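Local coordinates for structural polyprotein, VP3 (Israeli acute paralysis virus, PDB 5CDD) that probably serves as a structural component of the virus capsid, being one of the jelly-roll proteins cut from the viral polyprotein and assembled into pentamers, at residues D176-A181 against S235-I240; D85-V90 against G160-K165; F47-D52 against I56-G61. One frame throughout, in Å; residues are numbered along the deposited sequence.

Interaction 1 of 3, residues D176-A181 against S235-I240; sequences DQLTGA and SGFLCI
Leu178 and Cys239 mark where the backbones of 176-181 and 235-240 run nearest, with their CA atoms 8.0 Å apart. The first segment is leaving a 3-10 turn in the long loop before strand 189-194, while the second is extended as the start of strand 236-247. Since Phe237 and Cys239 are two residues apart on this strand, both point their side chains at the loop, and Leu178 points back at the strand. Its CD2 methyl lies 3.6 Å from Phe237 CZ at the far end of the ring, meeting it obliquely, and CD1 is 4.2 Å from Phe237 CE1. The two side chains run roughly antiparallel, offset from each other. Phe237 holds CG between its backbone N and carbonyl carbon (chi1 67°), which aims the ring at Leu178. Closer to the backbone, Leu178 CB sits 4.3 Å from Cys239 SG. Val90 of the adjoining strand and Tyr195 of a neighbouring subunit pack on both Leu178 and Phe237, and Leu178 O is hydrogen-bonded to Arg241 NH1. Between these two segments the contact rests on Leu178 alone and is apolar and buried, so shape fit rather than directed bonds holds it.

Interaction 2 of 3, residues D85-V90 against G160-K165; sequences DDWGGV and GVIPVK
The indole of Trp87 meets the 160-165 segment with the rim of its six-membered ring, where Ile162 and Val164 each bring a methyl near the ring plane. Val164 CG1 is 3.5 Å from Trp87 CH2, and Ile162 CG2 stands 3.8 Å from Trp87 CZ3. Val90 O also lies in the plane at the edge, and it accepts a 3.0 Å backbone bond from Gly88 N that folds the chain back beside the ring. Tyr98 adds an edge-to-face contact, while Pro92 and Pro173 pack on the indole. With CG anti to the carbonyl carbon (chi1 -48°) and chi2 at 88°, the benzo end of Trp87 reaches Val164; NE1 makes a weak hydrogen bond to Ile171 O. In jelly-roll terms, Trp87 ends the BC loop just ahead of strand C (90-92), whereas Ile162 and Val164 lie in the first part of the EF connection after strand E (150-159), so the contact ties two loops together beside the CHEF sheet. Ile162 CG2, the branch beside its carbonyl carbon, also touches Val90 CG1 at 4.3 Å. At the outer end Lys165 NZ remains 5.2 Å from Asp85 OD2, its salt bridge being made to Asp176.

Interaction 3 of 3, residues F47-D52 against I56-G61; sequences FPSAVD and IGYVCG
The junction between the extended N-terminal arm and the short helix 56-60, just before the first strand (64-72) of the jelly-roll domain, is closed by Tyr58 leaning on Val51 and Asp52. Only three residues separate the two segments, so this is a local turn of the chain that brings arm and helix together, with the CA atoms of Asp52 and Tyr58 7.7 Å apart. An Asx turn shapes the connection: Asp52 OD1 accepts a hydrogen bond from Met54 N, while OD2 forms a salt bridge with Arg40 of a neighbouring subunit, a pairing that would probably favour the charged carboxylate. The carbonyl of the same residue faces the tyrosine. Asp52 O lies 3.8 Å from Tyr58 CB and 3.9 Å from Tyr58 CG, approaching the root of the ring obliquely. Tyr58 holds CG anti to its backbone N (chi1 -179°), which extends the ring away from the helix and alongside the arm, back toward Ser49. Farther out, Val51 CG1 meets Tyr58 CD1 at 4.2 Å, also at a slant, as the apolar part of the contact. The helix itself is held by the bond from Cys60 N to Ile56 O, and Cys60 and Val59 turn to the helix 122-127, leaving Tyr58 on the side of the arm at a partly exposed position. Ser49 braces the arm from within: its OG donates to Val51 O over 2.9 Å, lying in the carbonyl plane on a lone pair at a C=O...O angle of 126°, and that same OG stands 4.4 Å from Tyr58 OH.

Along the chain interaction 3 comes first, interaction 2 next and interaction 1 last. Interactions 1 and 2 are neighbours, their centres about 7 Å apart, and they meet at the sheet formed by strands 90-92, 236-247, 150-159 and 189-194: Ile240 N probably hydrogen-bonds to Gly89 O at 2.7 Å, and Gly160 N to Ser235 O at 2.9 Å. Together they join the BC and EF loops to one apolar layer. Interaction 3 lies on the opposite side of the chain's centre, with centres about 35 Å from interaction 1 and 32 Å from interaction 2. Residues of neighbouring subunits border all three, so subunit interfaces lie on both sides of the chain's centre.

Interaction 1 of 3, residues D176-A181 against S235-I240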
loop_
_atom_site.group_PDB
_atom_site.type_symbol
_atom_site.label_atom_id
_atom_site.label_comp_id
_atom_site.label_asym_id
_atom_site.label_seq_id
_atom_site.Cartn_x
_atom_site.Cartn_y
_atom_site.Cartn_z
ATOM N N ASP B 176 -63.880 31.799 -23.627
ATOM C CA ASP B 176 -64.948 32.572 -23.003
ATOM C C ASP B 176 -64.663 32.865 -21.536
ATOM O O ASP B 176 -65.150 33.848 -20.985
ATOM C CB ASP B 176 -66.282 31.829 -23.121
ATOM C CG ASP B 176 -66.622 31.466 -24.551
ATOM O OD1 ASP B 176 -66.700 32.380 -25.400
ATOM O OD2 ASP B 176 -66.815 30.262 -24.823
ATOM N N GLN B 177 -63.864 32.011 -20.910
ATOM C CA GLN B 177 -63.524 32.167 -19.504
ATOM C C GLN B 177 -62.305 33.045 -19.285
ATOM O O GLN B 177 -61.983 33.388 -18.151
ATOM C CB GLN B 177 -63.266 30.796 -18.884
ATOM C CG GLN B 177 -64.502 29.932 -18.782
ATOM C CD GLN B 177 -65.033 29.849 -17.366
ATOM O OE1 GLN B 177 -64.473 29.150 -16.519
ATOM N NE2 GLN B 177 -66.115 30.571 -17.099
ATOM N N LEU B 178 -61.633 33.421 -20.368
ATOM C CA LEU B 178 -60.431 34.231 -20.259
ATOM C C LEU B 178 -60.550 35.635 -20.846
ATOM O O LEU B 178 -59.603 36.148 -21.443
ATOM C CB LEU B 178 -59.262 33.478 -20.900
ATOM C CG LEU B 178 -58.907 32.155 -20.213
ATOM C CD1 LEU B 178 -57.915 31.388 -21.056
ATOM C CD2 LEU B 178 -58.339 32.430 -18.828
ATOM N N THR B 179 -61.716 36.249 -20.664
ATOM C CA THR B 179 -61.960 37.606 -21.145
ATOM C C THR B 179 -61.747 38.622 -20.024
ATOM O O THR B 179 -61.931 38.308 -18.851
ATOM C CB THR B 179 -63.389 37.770 -21.664
ATOM O OG1 THR B 179 -64.316 37.501 -20.603
ATOM C CG2 THR B 179 -63.632 36.835 -22.849
ATOM N N GLY B 180 -61.377 39.842 -20.393
ATOM C CA GLY B 180 -61.125 40.881 -19.408
ATOM C C GLY B 180 -62.036 41.013 -18.197
ATOM O O GLY B 180 -61.580 41.481 -17.151
ATOM N N ALA B 181 -63.301 40.612 -18.323
ATOM C CA ALA B 181 -64.271 40.724 -17.233
ATOM C C ALA B 181 -64.192 39.579 -16.235
ATOM O O ALA B 181 -64.030 39.795 -15.038
ATOM C CB ALA B 181 -65.675 40.814 -17.802
ATOM N N SER B 235 -48.787 23.479 -14.397
ATOM C CA SER B 235 -48.615 24.522 -13.372
ATOM C C SER B 235 -49.253 25.876 -13.677
ATOM O O SER B 235 -49.365 26.719 -12.786
ATOM C CB SER B 235 -47.127 24.772 -13.085
ATOM O OG SER B 235 -46.609 25.793 -13.931
ATOM N N GLY B 236 -49.649 26.100 -14.923
ATOM C CA GLY B 236 -50.261 27.373 -15.259
ATOM C C GLY B 236 -50.365 27.608 -16.750
ATOM O O GLY B 236 -50.262 26.669 -17.539
ATOM N N PHE B 237 -50.561 28.863 -17.141
ATOM C CA PHE B 237 -50.686 29.194 -18.552
ATOM C C PHE B 237 -50.457 30.672 -18.838
ATOM O O PHE B 237 -50.548 31.517 -17.946
ATOM C CB PHE B 237 -52.076 28.784 -19.057
ATOM C CG PHE B 237 -53.208 29.578 -18.455
ATOM C CD1 PHE B 237 -53.600 30.794 -19.011
ATOM C CD2 PHE B 237 -53.882 29.114 -17.327
ATOM C CE1 PHE B 237 -54.644 31.537 -18.453
ATOM C CE2 PHE B 237 -54.928 29.850 -16.762
ATOM C CZ PHE B 237 -55.309 31.062 -17.328
ATOM N N LEU B 238 -50.142 30.967 -20.095
ATOM C CA LEU B 238 -49.928 32.336 -20.541
ATOM C C LEU B 238 -51.137 32.705 -21.382
ATOM O O LEU B 238 -51.739 31.842 -22.016
ATOM C CB LEU B 238 -48.672 32.445 -21.403
ATOM C CG LEU B 238 -47.307 32.356 -20.731
ATOM C CD1 LEU B 238 -46.225 32.400 -21.782
ATOM C CD2 LEU B 238 -47.122 33.507 -19.773
ATOM N N CYS B 239 -51.486 33.983 -21.395
ATOM C CA CYS B 239 -52.633 34.429 -22.165
ATOM C C CYS B 239 -52.291 35.689 -22.947
ATOM O O CYS B 239 -51.821 36.675 -22.376
ATOM C CB CYS B 239 -53.812 34.685 -21.227
ATOM S SG CYS B 239 -55.386 34.896 -22.064
ATOM N N ILE B 240 -52.527 35.647 -24.255
ATOM C CA ILE B 240 -52.241 36.782 -25.126
ATOM C C ILE B 240 -53.532 37.497 -25.533
ATOM O O ILE B 240 -54.283 37.013 -26.383
ATOM C CB ILE B 240 -51.490 36.320 -26.394
ATOM C CG1 ILE B 240 -50.258 35.506 -25.994
ATOM C CG2 ILE B 240 -51.072 37.525 -27.221
ATOM C CD1 ILE B 240 -49.489 34.933 -27.164
#

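Interaction 2 of 3, residues D85-V90 against G160-K165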
loop_
_atom_site.group_PDB
_atom_site.type_symbol
_atom_site.label_atom_id
_atom_site.label_comp_id
_atom_site.label_asym_id
_atom_site.label_seq_id
_atom_site.Cartn_x
_atom_site.Cartn_y
_atom_site.Cartn_z
ATOM N N ASP B 85 -60.208 26.562 -32.028
ATOM C CA ASP B 85 -60.426 26.053 -30.684
ATOM C C ASP B 85 -59.144 25.417 -30.163
ATOM O O ASP B 85 -59.173 24.579 -29.262
ATOM C CB ASP B 85 -61.577 25.043 -30.678
ATOM C CG ASP B 85 -62.941 25.719 -30.699
ATOM O OD1 ASP B 85 -63.102 26.717 -31.436
ATOM O OD2 ASP B 85 -63.858 25.252 -29.992
ATOM N N ASP B 86 -58.015 25.818 -30.744
ATOM C CA ASP B 86 -56.713 25.299 -30.325
ATOM C C ASP B 86 -56.020 26.290 -29.411
ATOM O O ASP B 86 -56.591 27.311 -29.030
ATOM C CB ASP B 86 -55.796 25.055 -31.521
ATOM C CG ASP B 86 -56.397 24.118 -32.540
ATOM O OD1 ASP B 86 -57.018 23.108 -32.143
ATOM O OD2 ASP B 86 -56.229 24.382 -33.749
ATOM N N TRP B 87 -54.785 25.948 -29.057
ATOM C CA TRP B 87 -53.932 26.758 -28.195
ATOM C C TRP B 87 -53.111 27.802 -28.954
ATOM O O TRP B 87 -52.930 27.714 -30.169
ATOM C CB TRP B 87 -53.003 25.861 -27.374
ATOM C CG TRP B 87 -53.707 24.719 -26.706
ATOM C CD1 TRP B 87 -53.955 23.486 -27.236
ATOM C CD2 TRP B 87 -54.254 24.704 -25.382
ATOM N NE1 TRP B 87 -54.622 22.704 -26.324
ATOM C CE2 TRP B 87 -54.819 23.429 -25.178
ATOM C CE3 TRP B 87 -54.322 25.645 -24.350
ATOM C CZ2 TRP B 87 -55.442 23.071 -23.985
ATOM C CZ3 TRP B 87 -54.942 25.287 -23.165
ATOM C CH2 TRP B 87 -55.493 24.011 -22.993
ATOM N N GLY B 88 -52.614 28.781 -28.209
ATOM C CA GLY B 88 -51.781 29.854 -28.726
ATOM C C GLY B 88 -52.205 31.174 -28.118
ATOM O O GLY B 88 -51.369 31.945 -27.648
ATOM N N GLY B 89 -53.509 31.427 -28.102
ATOM C CA GLY B 89 -54.034 32.621 -27.472
ATOM C C GLY B 89 -53.750 32.365 -26.009
ATOM O O GLY B 89 -53.383 33.246 -25.231
ATOM N N VAL B 90 -53.943 31.097 -25.669
ATOM C CA VAL B 90 -53.769 30.538 -24.335
ATOM C C VAL B 90 -52.697 29.456 -24.467
ATOM O O VAL B 90 -52.874 28.478 -25.196
ATOM C CB VAL B 90 -55.063 29.895 -23.797
ATOM C CG1 VAL B 90 -54.833 29.388 -22.382
ATOM C CG2 VAL B 90 -56.199 30.905 -23.818
ATOM N N GLY B 160 -51.955 27.614 -11.792
ATOM C CA GLY B 160 -53.073 26.741 -11.488
ATOM C C GLY B 160 -53.680 26.054 -12.693
ATOM O O GLY B 160 -53.092 26.036 -13.774
ATOM N N VAL B 161 -54.867 25.487 -12.498
ATOM C CA VAL B 161 -55.572 24.780 -13.558
ATOM C C VAL B 161 -55.862 25.696 -14.739
ATOM O O VAL B 161 -56.032 26.905 -14.578
ATOM C CB VAL B 161 -56.908 24.199 -13.049
ATOM C CG1 VAL B 161 -57.523 23.298 -14.108
ATOM C CG2 VAL B 161 -56.682 23.431 -11.760
ATOM N N ILE B 162 -55.921 25.108 -15.927
ATOM C CA ILE B 162 -56.189 25.858 -17.145
ATOM C C ILE B 162 -57.631 25.634 -17.593
ATOM O O ILE B 162 -58.046 24.496 -17.815
ATOM C CB ILE B 162 -55.252 25.403 -18.282
ATOM C CG1 ILE B 162 -53.799 25.450 -17.807
ATOM C CG2 ILE B 162 -55.441 26.291 -19.502
ATOM C CD1 ILE B 162 -52.814 24.878 -18.803
ATOM N N PRO B 163 -58.418 26.717 -17.720
ATOM C CA PRO B 163 -59.813 26.579 -18.154
ATOM C C PRO B 163 -59.830 25.919 -19.529
ATOM O O PRO B 163 -59.356 26.502 -20.504
ATOM C CB PRO B 163 -60.301 28.024 -18.203
ATOM C CG PRO B 163 -59.493 28.685 -17.130
ATOM C CD PRO B 163 -58.115 28.116 -17.373
ATOM N N VAL B 164 -60.368 24.708 -19.613
ATOM C CA VAL B 164 -60.392 24.001 -20.887
ATOM C C VAL B 164 -61.753 23.482 -21.322
ATOM O O VAL B 164 -62.711 23.465 -20.549
ATOM C CB VAL B 164 -59.414 22.802 -20.870
ATOM C CG1 VAL B 164 -57.991 23.291 -20.649
ATOM C CG2 VAL B 164 -59.815 21.819 -19.783
ATOM N N LYS B 165 -61.816 23.065 -22.583
ATOM C CA LYS B 165 -63.023 22.510 -23.181
ATOM C C LYS B 165 -62.630 21.164 -23.779
ATOM O O LYS B 165 -62.310 21.071 -24.964
ATOM C CB LYS B 165 -63.552 23.426 -24.289
ATOM C CG LYS B 165 -64.044 24.783 -23.815
ATOM C CD LYS B 165 -64.442 25.663 -24.998
ATOM C CE LYS B 165 -64.819 27.075 -24.549
ATOM N NZ LYS B 165 -65.032 28.001 -25.702
#

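Interaction 3 of 3, residues F47-D52 against I56-G61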
loop_
_atom_site.group_PDB
_atom_site.type_symbol
_atom_site.label_atom_id
_atom_site.label_comp_id
_atom_site.label_asym_id
_atom_site.label_seq_id
_atom_site.Cartn_x
_atom_site.Cartn_y
_atom_site.Cartn_z
ATOM N N PHE B 47 -17.086 16.656 -35.329
ATOM C CA PHE B 47 -18.269 17.508 -35.441
ATOM C C PHE B 47 -17.833 18.966 -35.312
ATOM O O PHE B 47 -16.974 19.296 -34.492
ATOM C CB PHE B 47 -19.287 17.171 -34.345
ATOM C CG PHE B 47 -19.734 15.736 -34.353
ATOM C CD1 PHE B 47 -20.292 15.174 -35.497
ATOM C CD2 PHE B 47 -19.590 14.941 -33.217
ATOM C CE1 PHE B 47 -20.699 13.838 -35.513
ATOM C CE2 PHE B 47 -19.995 13.602 -33.224
ATOM C CZ PHE B 47 -20.550 13.052 -34.375
ATOM N N PRO B 48 -18.424 19.859 -36.122
ATOM C CA PRO B 48 -18.099 21.291 -36.110
ATOM C C PRO B 48 -18.442 22.044 -34.826
ATOM O O PRO B 48 -17.723 22.963 -34.433
ATOM C CB PRO B 48 -18.867 21.823 -37.319
ATOM C CG PRO B 48 -20.075 20.944 -37.349
ATOM C CD PRO B 48 -19.485 19.575 -37.106
ATOM N N SER B 49 -19.532 21.654 -34.171
ATOM C CA SER B 49 -19.960 22.318 -32.943
ATOM C C SER B 49 -18.840 22.433 -31.917
ATOM O O SER B 49 -18.063 21.497 -31.719
ATOM C CB SER B 49 -21.143 21.575 -32.320
ATOM O OG SER B 49 -21.614 22.251 -31.165
ATOM N N ALA B 50 -18.769 23.590 -31.268
ATOM C CA ALA B 50 -17.755 23.850 -30.254
ATOM C C ALA B 50 -18.343 23.641 -28.862
ATOM O O ALA B 50 -17.739 24.009 -27.857
ATOM C CB ALA B 50 -17.241 25.272 -30.393
ATOM N N VAL B 51 -19.530 23.046 -28.819
ATOM C CA VAL B 51 -20.222 22.783 -27.563
ATOM C C VAL B 51 -20.803 21.374 -27.589
ATOM O O VAL B 51 -21.140 20.861 -28.656
ATOM C CB VAL B 51 -21.365 23.804 -27.346
ATOM C CG1 VAL B 51 -22.218 23.402 -26.152
ATOM C CG2 VAL B 51 -20.780 25.186 -27.125
ATOM N N ASP B 52 -20.914 20.749 -26.421
ATOM C CA ASP B 52 -21.469 19.403 -26.338
ATOM C C ASP B 52 -22.927 19.465 -26.788
ATOM O O ASP B 52 -23.784 19.982 -26.072
ATOM C CB ASP B 52 -21.396 18.878 -24.902
ATOM C CG ASP B 52 -21.640 17.383 -24.814
ATOM O OD1 ASP B 52 -22.588 16.895 -25.464
ATOM O OD2 ASP B 52 -20.888 16.696 -24.091
ATOM N N ILE B 56 -28.347 18.089 -22.003
ATOM C CA ILE B 56 -29.780 18.334 -21.860
ATOM C C ILE B 56 -30.143 19.812 -22.009
ATOM O O ILE B 56 -31.140 20.150 -22.645
ATOM C CB ILE B 56 -30.299 17.834 -20.493
ATOM C CG1 ILE B 56 -30.186 16.312 -20.420
ATOM C CG2 ILE B 56 -31.749 18.242 -20.299
ATOM C CD1 ILE B 56 -30.723 15.723 -19.130
ATOM N N GLY B 57 -29.331 20.686 -21.422
ATOM C CA GLY B 57 -29.601 22.110 -21.502
ATOM C C GLY B 57 -29.479 22.660 -22.908
ATOM O O GLY B 57 -30.220 23.562 -23.299
ATOM N N TYR B 58 -28.539 22.115 -23.672
ATOM C CA TYR B 58 -28.319 22.556 -25.041
ATOM C C TYR B 58 -29.483 22.148 -25.934
ATOM O O TYR B 58 -29.968 22.948 -26.737
ATOM C CB TYR B 58 -27.023 21.952 -25.587
ATOM C CG TYR B 58 -26.698 22.376 -27.002
ATOM C CD1 TYR B 58 -26.276 23.675 -27.284
ATOM C CD2 TYR B 58 -26.828 21.482 -28.063
ATOM C CE1 TYR B 58 -25.991 24.072 -28.588
ATOM C CE2 TYR B 58 -26.546 21.867 -29.368
ATOM C CZ TYR B 58 -26.129 23.163 -29.624
ATOM O OH TYR B 58 -25.860 23.546 -30.919
ATOM N N VAL B 59 -29.926 20.902 -25.790
ATOM C CA VAL B 59 -31.030 20.373 -26.587
ATOM C C VAL B 59 -32.353 21.070 -26.277
ATOM O O VAL B 59 -33.093 21.449 -27.186
ATOM C CB VAL B 59 -31.212 18.858 -26.352
ATOM C CG1 VAL B 59 -32.238 18.301 -27.325
ATOM C CG2 VAL B 59 -29.881 18.142 -26.504
ATOM N N CYS B 60 -32.650 21.232 -24.990
ATOM C CA CYS B 60 -33.884 21.879 -24.563
ATOM C C CYS B 60 -33.840 23.384 -24.782
ATOM O O CYS B 60 -34.868 24.055 -24.712
ATOM C CB CYS B 60 -34.146 21.591 -23.086
ATOM S SG CYS B 60 -34.418 19.853 -22.712
ATOM N N GLY B 61 -32.646 23.910 -25.039
ATOM C CA GLY B 61 -32.496 25.336 -25.264
ATOM C C GLY B 61 -32.696 25.710 -26.719
ATOM O O GLY B 61 -32.710 26.889 -27.073
#